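Local coordinates for protein hydrolase, alpha/beta hydrolase FOLD family (Staphylococcus aureus, PDB 2XMZ) that probably catalyses formation of 2-succinyl-6-hydroxy-2,4-cyclohexadiene-1-carboxylate, the MenH lyase step of menaquinone biosynthesis, on an alpha/beta hydrolase fold, at residues Glu10-Thr15 / Phe39-His44; Glu62-Asp67 / Met184-Arg189; Tyr90-Arg95 / Arg189-Gly194. All blocks are in the same frame, centred on the assembly; numbering follows the deposited sequence. Where two conformers were deposited one is given.

Contact 1. Residues Glu10-Thr15 / Phe39-His44; sequences EANVET and FTDNYH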
loop_
_atom_site.group_PDB
_atom_site.type_symbol
_atom_site.label_atom_id
_atom_site.label_comp_id
_atom_site.label_asym_id
_atom_site.label_seq_id
_atom_site.Cartn_x
_atom_site.Cartn_y
_atom_site.Cartn_z
ATOM N N GLU A 10 -13.708 10.155 -11.698
ATOM C CA GLU A 10 -14.918 9.590 -12.281
ATOM C C GLU A 10 -14.574 8.669 -13.451
ATOM O O GLU A 10 -13.789 9.036 -14.329
ATOM C CB GLU A 10 -15.849 10.703 -12.787
ATOM C CG GLU A 10 -16.936 11.163 -11.809
ATOM C CD GLU A 10 -18.174 10.237 -11.751
ATOM O OE1 GLU A 10 -18.859 10.034 -12.790
ATOM O OE2 GLU A 10 -18.476 9.733 -10.643
ATOM N N ALA A 11 -15.159 7.475 -13.454
ATOM C CA ALA A 11 -15.094 6.583 -14.616
ATOM C C ALA A 11 -15.660 7.227 -15.896
ATOM O O ALA A 11 -16.592 8.034 -15.845
ATOM C CB ALA A 11 -15.821 5.278 -14.328
ATOM N N ASN A 12 -15.102 6.836 -17.042
ATOM C CA ASN A 12 -15.519 7.390 -18.313
ATOM C C ASN A 12 -16.900 6.876 -18.666
ATOM O O ASN A 12 -17.584 7.458 -19.489
ATOM C CB ASN A 12 -14.509 7.066 -19.412
ATOM C CG ASN A 12 -13.167 7.744 -19.188
ATOM O OD1 ASN A 12 -13.057 8.731 -18.441
ATOM N ND2 ASN A 12 -12.134 7.220 -19.840
ATOM N N VAL A 13 -17.308 5.800 -17.994
ATOM C CA VAL A 13 -18.617 5.188 -18.216
ATOM C C VAL A 13 -19.368 5.024 -16.888
ATOM O O VAL A 13 -18.774 5.171 -15.823
ATOM C CB VAL A 13 -18.489 3.824 -18.967
ATOM C CG1 VAL A 13 -17.886 4.032 -20.366
ATOM C CG2 VAL A 13 -17.672 2.810 -18.148
ATOM N N GLU A 14 -20.671 4.752 -16.951
ATOM C CA GLU A 14 -21.438 4.402 -15.746
ATOM C C GLU A 14 -20.941 3.100 -15.168
ATOM O O GLU A 14 -20.778 2.107 -15.877
ATOM C CB GLU A 14 -22.935 4.238 -16.024
ATOM C CG GLU A 14 -23.669 5.537 -16.337
ATOM C CD GLU A 14 -23.791 6.490 -15.141
ATOM O OE1 GLU A 14 -23.961 7.737 -15.386
ATOM O OE2 GLU A 14 -23.722 5.999 -13.969
ATOM N N THR A 15 -20.719 3.091 -13.865
ATOM C CA THR A 15 -20.294 1.864 -13.229
ATOM C C THR A 15 -20.485 1.924 -11.723
ATOM O O THR A 15 -20.420 2.994 -11.113
ATOM C CB THR A 15 -18.822 1.518 -13.585
ATOM O OG1 THR A 15 -18.443 0.328 -12.894
ATOM C CG2 THR A 15 -17.865 2.665 -13.200
ATOM N N PHE A 39 -7.514 2.552 -15.589
ATOM C CA PHE A 39 -8.680 2.040 -14.855
ATOM C C PHE A 39 -9.969 2.844 -15.027
ATOM O O PHE A 39 -11.049 2.255 -15.083
ATOM C CB PHE A 39 -8.337 1.762 -13.386
ATOM C CG PHE A 39 -7.203 0.777 -13.225
ATOM C CD1 PHE A 39 -7.424 -0.586 -13.386
ATOM C CD2 PHE A 39 -5.915 1.217 -12.983
ATOM C CE1 PHE A 39 -6.379 -1.496 -13.290
ATOM C CE2 PHE A 39 -4.854 0.310 -12.861
ATOM C CZ PHE A 39 -5.092 -1.053 -13.028
ATOM N N THR A 40 -9.865 4.165 -15.166
ATOM C CA THR A 40 -11.055 5.013 -15.312
ATOM C C THR A 40 -11.876 4.717 -16.586
ATOM O O THR A 40 -13.047 5.082 -16.678
ATOM C CB THR A 40 -10.725 6.513 -15.214
ATOM O OG1 THR A 40 -9.722 6.850 -16.181
ATOM C CG2 THR A 40 -10.221 6.855 -13.796
ATOM N N ASP A 41 -11.260 4.040 -17.550
ATOM C CA ASP A 41 -11.974 3.520 -18.714
ATOM C C ASP A 41 -13.240 2.751 -18.306
ATOM O O ASP A 41 -14.273 2.853 -18.968
ATOM C CB ASP A 41 -11.061 2.596 -19.533
ATOM C CG ASP A 41 -10.107 3.350 -20.459
ATOM O OD1 ASP A 41 -10.135 4.611 -20.522
ATOM O OD2 ASP A 41 -9.315 2.649 -21.136
ATOM N N ASN A 42 -13.144 1.989 -17.217
ATOM C CA ASN A 42 -14.222 1.102 -16.764
ATOM C C ASN A 42 -14.531 1.182 -15.266
ATOM O O ASN A 42 -15.490 0.570 -14.799
ATOM C CB ASN A 42 -13.882 -0.358 -17.108
ATOM C CG ASN A 42 -13.818 -0.618 -18.612
ATOM O OD1 ASN A 42 -12.744 -0.888 -19.157
ATOM N ND2 ASN A 42 -14.968 -0.544 -19.286
ATOM N N TYR A 43 -13.702 1.897 -14.508
ATOM C CA TYR A 43 -13.809 1.903 -13.043
ATOM C C TYR A 43 -13.664 3.315 -12.478
ATOM O O TYR A 43 -12.843 4.097 -12.952
ATOM C CB TYR A 43 -12.752 0.953 -12.407
ATOM C CG TYR A 43 -12.782 -0.455 -12.987
ATOM C CD1 TYR A 43 -13.608 -1.436 -12.452
ATOM C CD2 TYR A 43 -12.007 -0.793 -14.101
ATOM C CE1 TYR A 43 -13.665 -2.726 -13.011
ATOM C CE2 TYR A 43 -12.046 -2.075 -14.652
ATOM C CZ TYR A 43 -12.879 -3.036 -14.106
ATOM O OH TYR A 43 -12.916 -4.293 -14.669
ATOM N N HIS A 44 -14.474 3.644 -11.475
ATOM C CA HIS A 44 -14.207 4.826 -10.659
ATOM C C HIS A 44 -12.920 4.559 -9.891
ATOM O O HIS A 44 -12.677 3.437 -9.447
ATOM C CB HIS A 44 -15.335 5.099 -9.670
ATOM C CG HIS A 44 -16.652 5.385 -10.321
ATOM N ND1 HIS A 44 -16.875 6.503 -11.089
ATOM C CD2 HIS A 44 -17.821 4.700 -10.294
ATOM C CE1 HIS A 44 -18.127 6.495 -11.516
ATOM N NE2 HIS A 44 -18.723 5.413 -11.045
HETATM O O HOH W 1 -9.387 6.483 -18.841
HETATM O O HOH W 2 -21.324 5.652 -12.590
#
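Thr40 offers its carbonyl to the loop 10-15. Asn12 N donates to Thr40 O at 2.7 Å, nearly straight at 168°. Ala11 CA adds a CA-H...O contact to the same oxygen. Water 1 accepts from Thr40 OG1 and, weakly, from Asn12 ND2. It donates to Asp41 OD1 at 2.6 Å. The side chains of Asp41 and Asn12 run side by side, their carboxylate and amide planes 49° apart. Val13 CG2 lies 3.5 Å from Asp41 O. Asn42 O comes as near to Thr15 CG2, while Thr15 OG1 bonds to Gln17 N. At Tyr43 the backbone makes the contact, with Ala11 CB against its carbonyl.

His44 buries the most surface here. Its ring has two methyls in CH-pi contact over one face, Ala11 CB at 3.9 Å and Thr15 CG2 at 3.8 Å from the ring centroid. Thr15 OG1 is anti to the backbone N (chi1 178°), which leaves CG2 over the imidazole. The Glu10 carboxylate lies alongside, oblique to the ring, with Glu10 OE2 3.4 Å from His44 CE1. His44 NE2 also gives a weak bond to Thr15 O at 3.0 Å, and Lys83 NZ donates to that same oxygen. Water 2, in the ring plane, lies 3.0 Å from His44 NE2 and accepts from Thr15 N.

The contact lies at the edge of the sheet, where strand 6-9 is outermost. The loop between strands 6-9 and 17-22 lies against the turn from helix 36-40 into strand 44-48. Strand 44-48 runs between those two strands, and Phe39 and Tyr43 pack on helix 252-266.

Contact 2. Residues Glu62-Asp67 / Met184-Arg189; sequences ETWNFD and MAKALR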
loop_
_atom_site.group_PDB
_atom_site.type_symbol
_atom_site.label_atom_id
_atom_site.label_comp_id
_atom_site.label_asym_id
_atom_site.label_seq_id
_atom_site.Cartn_x
_atom_site.Cartn_y
_atom_site.Cartn_z
ATOM N N GLU A 62 -2.268 13.600 17.013
ATOM C CA GLU A 62 -3.037 12.372 17.161
ATOM C C GLU A 62 -2.168 11.185 16.796
ATOM O O GLU A 62 -1.273 11.298 15.955
ATOM C CB GLU A 62 -4.270 12.403 16.277
ATOM C CG GLU A 62 -5.132 13.615 16.553
ATOM C CD GLU A 62 -6.582 13.375 16.245
ATOM O OE1 GLU A 62 -6.983 12.187 16.169
ATOM O OE2 GLU A 62 -7.316 14.380 16.095
ATOM N N THR A 63 -2.444 10.049 17.427
ATOM C CA THR A 63 -1.729 8.837 17.124
ATOM C C THR A 63 -2.243 8.215 15.812
ATOM O O THR A 63 -3.428 7.855 15.676
ATOM C CB THR A 63 -1.830 7.826 18.270
ATOM O OG1 THR A 63 -1.330 8.409 19.480
ATOM C CG2 THR A 63 -1.032 6.549 17.937
ATOM N N TRP A 64 -1.341 8.061 14.849
ATOM C CA TRP A 64 -1.740 7.517 13.578
ATOM C C TRP A 64 -1.688 5.994 13.594
ATOM O O TRP A 64 -1.066 5.395 12.746
ATOM C CB TRP A 64 -0.852 8.060 12.462
ATOM C CG TRP A 64 -0.853 9.569 12.356
ATOM C CD1 TRP A 64 -1.777 10.450 12.878
ATOM C CD2 TRP A 64 0.091 10.343 11.661
ATOM N NE1 TRP A 64 -1.429 11.743 12.550
ATOM C CE2 TRP A 64 -0.288 11.698 11.795
ATOM C CE3 TRP A 64 1.259 10.031 10.951
ATOM C CZ2 TRP A 64 0.448 12.734 11.234
ATOM C CZ3 TRP A 64 1.986 11.071 10.386
ATOM C CH2 TRP A 64 1.576 12.394 10.528
ATOM N N ASN A 65 -2.343 5.374 14.565
ATOM C CA ASN A 65 -2.356 3.913 14.644
ATOM C C ASN A 65 -3.368 3.314 13.647
ATOM O O ASN A 65 -4.028 4.043 12.910
ATOM C CB ASN A 65 -2.573 3.458 16.101
ATOM C CG ASN A 65 -3.840 4.048 16.723
ATOM O OD1 ASN A 65 -4.806 4.368 16.025
ATOM N ND2 ASN A 65 -3.831 4.201 18.038
ATOM N N PHE A 66 -3.482 1.999 13.597
ATOM C CA PHE A 66 -4.392 1.386 12.647
ATOM C C PHE A 66 -5.880 1.720 12.833
ATOM O O PHE A 66 -6.621 1.780 11.857
ATOM C CB PHE A 66 -4.128 -0.121 12.521
ATOM C CG PHE A 66 -2.950 -0.423 11.639
ATOM C CD1 PHE A 66 -3.137 -0.638 10.275
ATOM C CD2 PHE A 66 -1.642 -0.395 12.160
ATOM C CE1 PHE A 66 -2.031 -0.868 9.427
ATOM C CE2 PHE A 66 -0.542 -0.601 11.338
ATOM C CZ PHE A 66 -0.730 -0.870 9.974
ATOM N N ASP A 67 -6.300 1.965 14.069
ATOM C CA ASP A 67 -7.696 2.281 14.302
ATOM C C ASP A 67 -8.003 3.690 13.809
ATOM O O ASP A 67 -9.061 3.927 13.230
ATOM C CB ASP A 67 -8.080 2.180 15.777
ATOM C CG ASP A 67 -9.559 2.491 16.010
ATOM O OD1 ASP A 67 -9.881 3.499 16.667
ATOM O OD2 ASP A 67 -10.411 1.740 15.506
ATOM N N MET A 184 7.254 11.462 8.219
ATOM C CA MET A 184 7.716 10.108 7.955
ATOM C C MET A 184 8.076 9.422 9.270
ATOM O O MET A 184 7.747 8.266 9.470
ATOM C CB MET A 184 8.899 10.113 6.966
ATOM C CG MET A 184 8.522 10.663 5.573
ATOM S SD MET A 184 7.241 9.607 4.779
ATOM C CE MET A 184 5.738 10.502 5.190
ATOM N N ALA A 185 8.725 10.159 10.166
ATOM C CA ALA A 185 9.077 9.640 11.488
ATOM C C ALA A 185 7.827 9.225 12.276
ATOM O O ALA A 185 7.788 8.137 12.852
ATOM C CB ALA A 185 9.894 10.684 12.276
ATOM N N LYS A 186 6.794 10.072 12.265
ATOM C CA LYS A 186 5.597 9.778 12.992
ATOM C C LYS A 186 4.914 8.570 12.366
ATOM O O LYS A 186 4.466 7.702 13.089
ATOM C CB LYS A 186 4.674 10.998 13.109
ATOM C CG LYS A 186 3.428 10.731 13.968
ATOM C CD LYS A 186 2.581 11.976 14.132
ATOM C CE LYS A 186 1.231 11.671 14.814
ATOM N NZ LYS A 186 1.414 11.059 16.162
ATOM N N ALA A 187 4.848 8.506 11.027
ATOM C CA ALA A 187 4.289 7.322 10.350
ATOM C C ALA A 187 4.966 6.036 10.828
ATOM O O ALA A 187 4.285 5.056 11.167
ATOM C CB ALA A 187 4.388 7.455 8.811
ATOM N N LEU A 188 6.290 6.031 10.854
ATOM C CA LEU A 188 7.042 4.866 11.369
ATOM C C LEU A 188 6.696 4.517 12.813
ATOM O O LEU A 188 6.399 3.358 13.116
ATOM C CB LEU A 188 8.554 5.071 11.229
ATOM C CG LEU A 188 9.099 5.048 9.793
ATOM C CD1 LEU A 188 10.565 5.478 9.777
ATOM C CD2 LEU A 188 8.897 3.679 9.116
ATOM N N ARG A 189 6.736 5.512 13.705
ATOM C CA ARG A 189 6.444 5.247 15.122
ATOM C C ARG A 189 5.006 4.781 15.371
ATOM O O ARG A 189 4.784 3.932 16.225
ATOM C CB ARG A 189 6.800 6.447 16.019
ATOM C CG ARG A 189 8.250 6.973 15.837
ATOM C CD ARG A 189 8.758 7.836 16.988
ATOM N NE ARG A 189 9.670 8.899 16.537
ATOM C CZ ARG A 189 11.008 8.883 16.618
ATOM N NH1 ARG A 189 11.686 7.833 17.116
ATOM N NH2 ARG A 189 11.684 9.931 16.173
#
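Lys186 runs beneath the indole of Trp64, and the two side chains cross at about a right angle. The lysine comes from helix 181-191 and the tryptophan from the loop that leads into helix 66-77. Lys186 CG is anti to the backbone N (chi1 -176°). The next two torsions are also extended, and together they carry the methylenes across a single face of the indole. CB and CG lie by the six-membered ring, with Lys186 CB 3.8 Å from Trp64 CZ3. Lys186 CD lies 3.7 Å from Trp64 CZ2 and CE2, by the same ring. CE reaches the five-membered ring and sits 3.4 Å from its centroid, a CH-pi contact well over the face.

The chain bends only at its last torsion (chi4 59°), which places NZ. The ammonium nitrogen then lies 4.5 Å from the centroid of the five-membered ring, 3° off the ring normal. This is a cation-pi contact. NZ stands above CE on nearly the same normal, so the methylene makes the close contact and the charge is farther out. NZ also has a salt bridge to Asp190 OD2, one helical turn further on. Its approach to Glu62 O is weak and less certain.

Asp190 OD2 accepts from Trp64 N as well. One carboxylate oxygen thus joins Lys186 to the backbone of Trp64. The indole N-H has its own partner, as Trp64 NE1 donates to Ser59 O. Further back, Ala187 N lies 3.9 Å from Trp64 CZ3.

Trp64 is the centre of an inverse gamma turn, and Asn65 after it is the N-cap of helix 66-77, its OD1 accepting from Tyr68 N. The whole is a lysine-tryptophan cation-pi pair joining a capped helix start to helix 181-191 in the alpha/beta hydrolase fold.

Contact 3. Residues Tyr90-Arg95 / Arg189-Gly194; sequences YSMGGR and RDYGTG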
loop_
_atom_site.group_PDB
_atom_site.type_symbol
_atom_site.label_atom_id
_atom_site.label_comp_id
_atom_site.label_asym_id
_atom_site.label_seq_id
_atom_site.Cartn_x
_atom_site.Cartn_y
_atom_site.Cartn_z
ATOM N N TYR A 90 -0.446 -1.262 -1.634
ATOM C CA TYR A 90 0.925 -1.626 -1.935
ATOM C C TYR A 90 1.774 -1.434 -0.701
ATOM O O TYR A 90 1.809 -0.341 -0.149
ATOM C CB TYR A 90 1.503 -0.761 -3.083
ATOM C CG TYR A 90 3.013 -0.690 -3.080
ATOM C CD1 TYR A 90 3.790 -1.787 -3.470
ATOM C CD2 TYR A 90 3.672 0.485 -2.690
ATOM C CE1 TYR A 90 5.191 -1.725 -3.459
ATOM C CE2 TYR A 90 5.100 0.569 -2.667
ATOM C CZ TYR A 90 5.837 -0.542 -3.054
ATOM O OH TYR A 90 7.205 -0.486 -3.056
ATOM N N SER A 91 2.486 -2.491 -0.313
ATOM C CA SER A 91 3.504 -2.459 0.738
ATOM C C SER A 91 2.876 -1.879 1.999
ATOM O O SER A 91 1.905 -2.437 2.486
ATOM C CB SER A 91 4.745 -1.662 0.284
ATOM O OG SER A 91 5.882 -2.058 1.032
ATOM N N MET A 92 3.363 -0.739 2.489
ATOM C CA MET A 92 2.715 -0.099 3.679
ATOM C C MET A 92 1.209 0.035 3.536
ATOM O O MET A 92 0.473 -0.241 4.487
ATOM C CB MET A 92 3.324 1.284 3.987
ATOM C CG MET A 92 2.576 2.102 5.080
ATOM S SD MET A 92 3.295 3.747 5.251
ATOM C CE MET A 92 2.356 4.643 4.026
ATOM N N GLY A 93 0.754 0.510 2.381
ATOM C CA GLY A 93 -0.670 0.608 2.098
ATOM C C GLY A 93 -1.408 -0.723 2.052
ATOM O O GLY A 93 -2.627 -0.766 2.283
ATOM N N GLY A 94 -0.687 -1.803 1.748
ATOM C CA GLY A 94 -1.264 -3.150 1.804
ATOM C C GLY A 94 -1.463 -3.617 3.221
ATOM O O GLY A 94 -2.367 -4.412 3.481
ATOM N N ARG A 95 -0.622 -3.120 4.136
ATOM C CA ARG A 95 -0.781 -3.441 5.563
ATOM C C ARG A 95 -2.041 -2.773 6.078
ATOM O O ARG A 95 -2.829 -3.373 6.800
ATOM C CB ARG A 95 0.442 -3.021 6.390
ATOM C CG ARG A 95 1.750 -3.733 5.948
ATOM C CD ARG A 95 2.920 -3.479 6.900
ATOM N NE ARG A 95 3.482 -2.113 6.878
ATOM C CZ ARG A 95 3.228 -1.173 7.796
ATOM N NH1 ARG A 95 2.395 -1.434 8.808
ATOM N NH2 ARG A 95 3.834 0.023 7.726
ATOM N N ARG A 189 6.736 5.512 13.705
ATOM C CA ARG A 189 6.444 5.247 15.122
ATOM C C ARG A 189 5.006 4.781 15.371
ATOM O O ARG A 189 4.784 3.932 16.225
ATOM C CB ARG A 189 6.800 6.447 16.019
ATOM C CG ARG A 189 8.250 6.973 15.837
ATOM C CD ARG A 189 8.758 7.836 16.988
ATOM N NE ARG A 189 9.670 8.899 16.537
ATOM C CZ ARG A 189 11.008 8.883 16.618
ATOM N NH1 ARG A 189 11.686 7.833 17.116
ATOM N NH2 ARG A 189 11.684 9.931 16.173
ATOM N N ASP A 190 4.036 5.345 14.652
ATOM C CA ASP A 190 2.611 5.060 14.897
ATOM C C ASP A 190 2.059 3.879 14.116
ATOM O O ASP A 190 1.216 3.163 14.627
ATOM C CB ASP A 190 1.718 6.277 14.624
ATOM C CG ASP A 190 1.992 7.414 15.558
ATOM O OD1 ASP A 190 2.900 7.277 16.397
ATOM O OD2 ASP A 190 1.310 8.440 15.443
ATOM N N TYR A 191 2.492 3.677 12.881
ATOM C CA TYR A 191 1.935 2.526 12.122
ATOM C C TYR A 191 2.945 1.728 11.312
ATOM O O TYR A 191 2.588 0.996 10.367
ATOM C CB TYR A 191 0.671 2.876 11.330
ATOM C CG TYR A 191 0.800 3.849 10.176
ATOM C CD1 TYR A 191 0.735 3.386 8.858
ATOM C CD2 TYR A 191 0.916 5.221 10.388
ATOM C CE1 TYR A 191 0.770 4.244 7.781
ATOM C CE2 TYR A 191 0.966 6.122 9.297
ATOM C CZ TYR A 191 0.898 5.609 7.989
ATOM O OH TYR A 191 0.930 6.415 6.870
ATOM N N GLY A 192 4.203 1.841 11.726
ATOM C CA GLY A 192 5.242 0.975 11.222
ATOM C C GLY A 192 4.884 -0.468 11.497
ATOM O O GLY A 192 4.039 -0.778 12.376
ATOM N N THR A 193 5.535 -1.355 10.761
ATOM C CA THR A 193 5.222 -2.783 10.804
ATOM C C THR A 193 5.395 -3.352 12.194
ATOM O O THR A 193 4.651 -4.249 12.597
ATOM C CB THR A 193 6.037 -3.557 9.770
ATOM O OG1 THR A 193 5.719 -3.027 8.478
ATOM C CG2 THR A 193 5.684 -5.069 9.808
ATOM N N GLY A 194 6.346 -2.786 12.935
ATOM C CA GLY A 194 6.618 -3.203 14.297
ATOM C C GLY A 194 5.485 -2.851 15.242
ATOM O O GLY A 194 5.333 -3.487 16.275
#
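Tyr191 O is gripped by two nitrogens of one guanidinium. Arg95 NH1 donates to it at 2.9 Å, with an angle of 152° at the hydrogen. Arg95 NH2 donates to the same Tyr191 O at 3.1 Å, with an angle of 141°. The guanidinium meets the carbonyl end-on, and the oxygen lies in its plane. This fork fixes the rotation of the guanidinium against the backbone of the 189-194 segment. Thr193 comes from another side. Its OG1 sits over one face of the guanidinium, 2.9 Å from Arg95 NE, but the angle is too poor for a hydrogen bond. The two side chains cross at about a right angle.

Arg95 stands on the first turn of helix 92-103, just after the sharp turn that follows strand 84-90. The sequence there fits the nucleophile elbow of alpha/beta hydrolases, with Gly89, Ser91 and Gly93 in the GxSxG pattern. Ser91 has positive phi, as expected of a strained elbow. Its OG bonds to His245 NE2, and with Asp218 they fit a Ser-His-Asp triad, consistent with Ser91 being the nucleophile.

Met92, the next residue, reaches Tyr191 by its sulfur. Met92 SD lies 3.6 Å from Tyr191 CE1 and 4.7 Å from the ring centroid, a Met-aromatic contact with an oblique approach. The bend at chi3 (88°) turns the methyl towards the phenol, with Met92 CE 3.6 Å from Tyr191 OH. That hydroxyl bonds to Pro51 O. His53 packs against both Met92 and Tyr191.

Overall arrangement
Contact 1 comes first along the chain and stands apart. Its centre is about 33 Å from that of contact 2, on the opposite side of the chain's centre, and about 29 Å from that of contact 3. It ties loops at the edge of the mixed sheet, near strands 6-9, 44-48 and 17-22. Contacts 2 and 3 are neighbours, with centres about 9 Å apart. They share Arg189 and helix 181-191, and their segments alternate along the chain. Phe66 of contact 2 touches Arg95 of contact 3. Helix 181-191 and the residues after it thus join the start of helix 66-77 to helix 92-103, beside the probable nucleophile elbow.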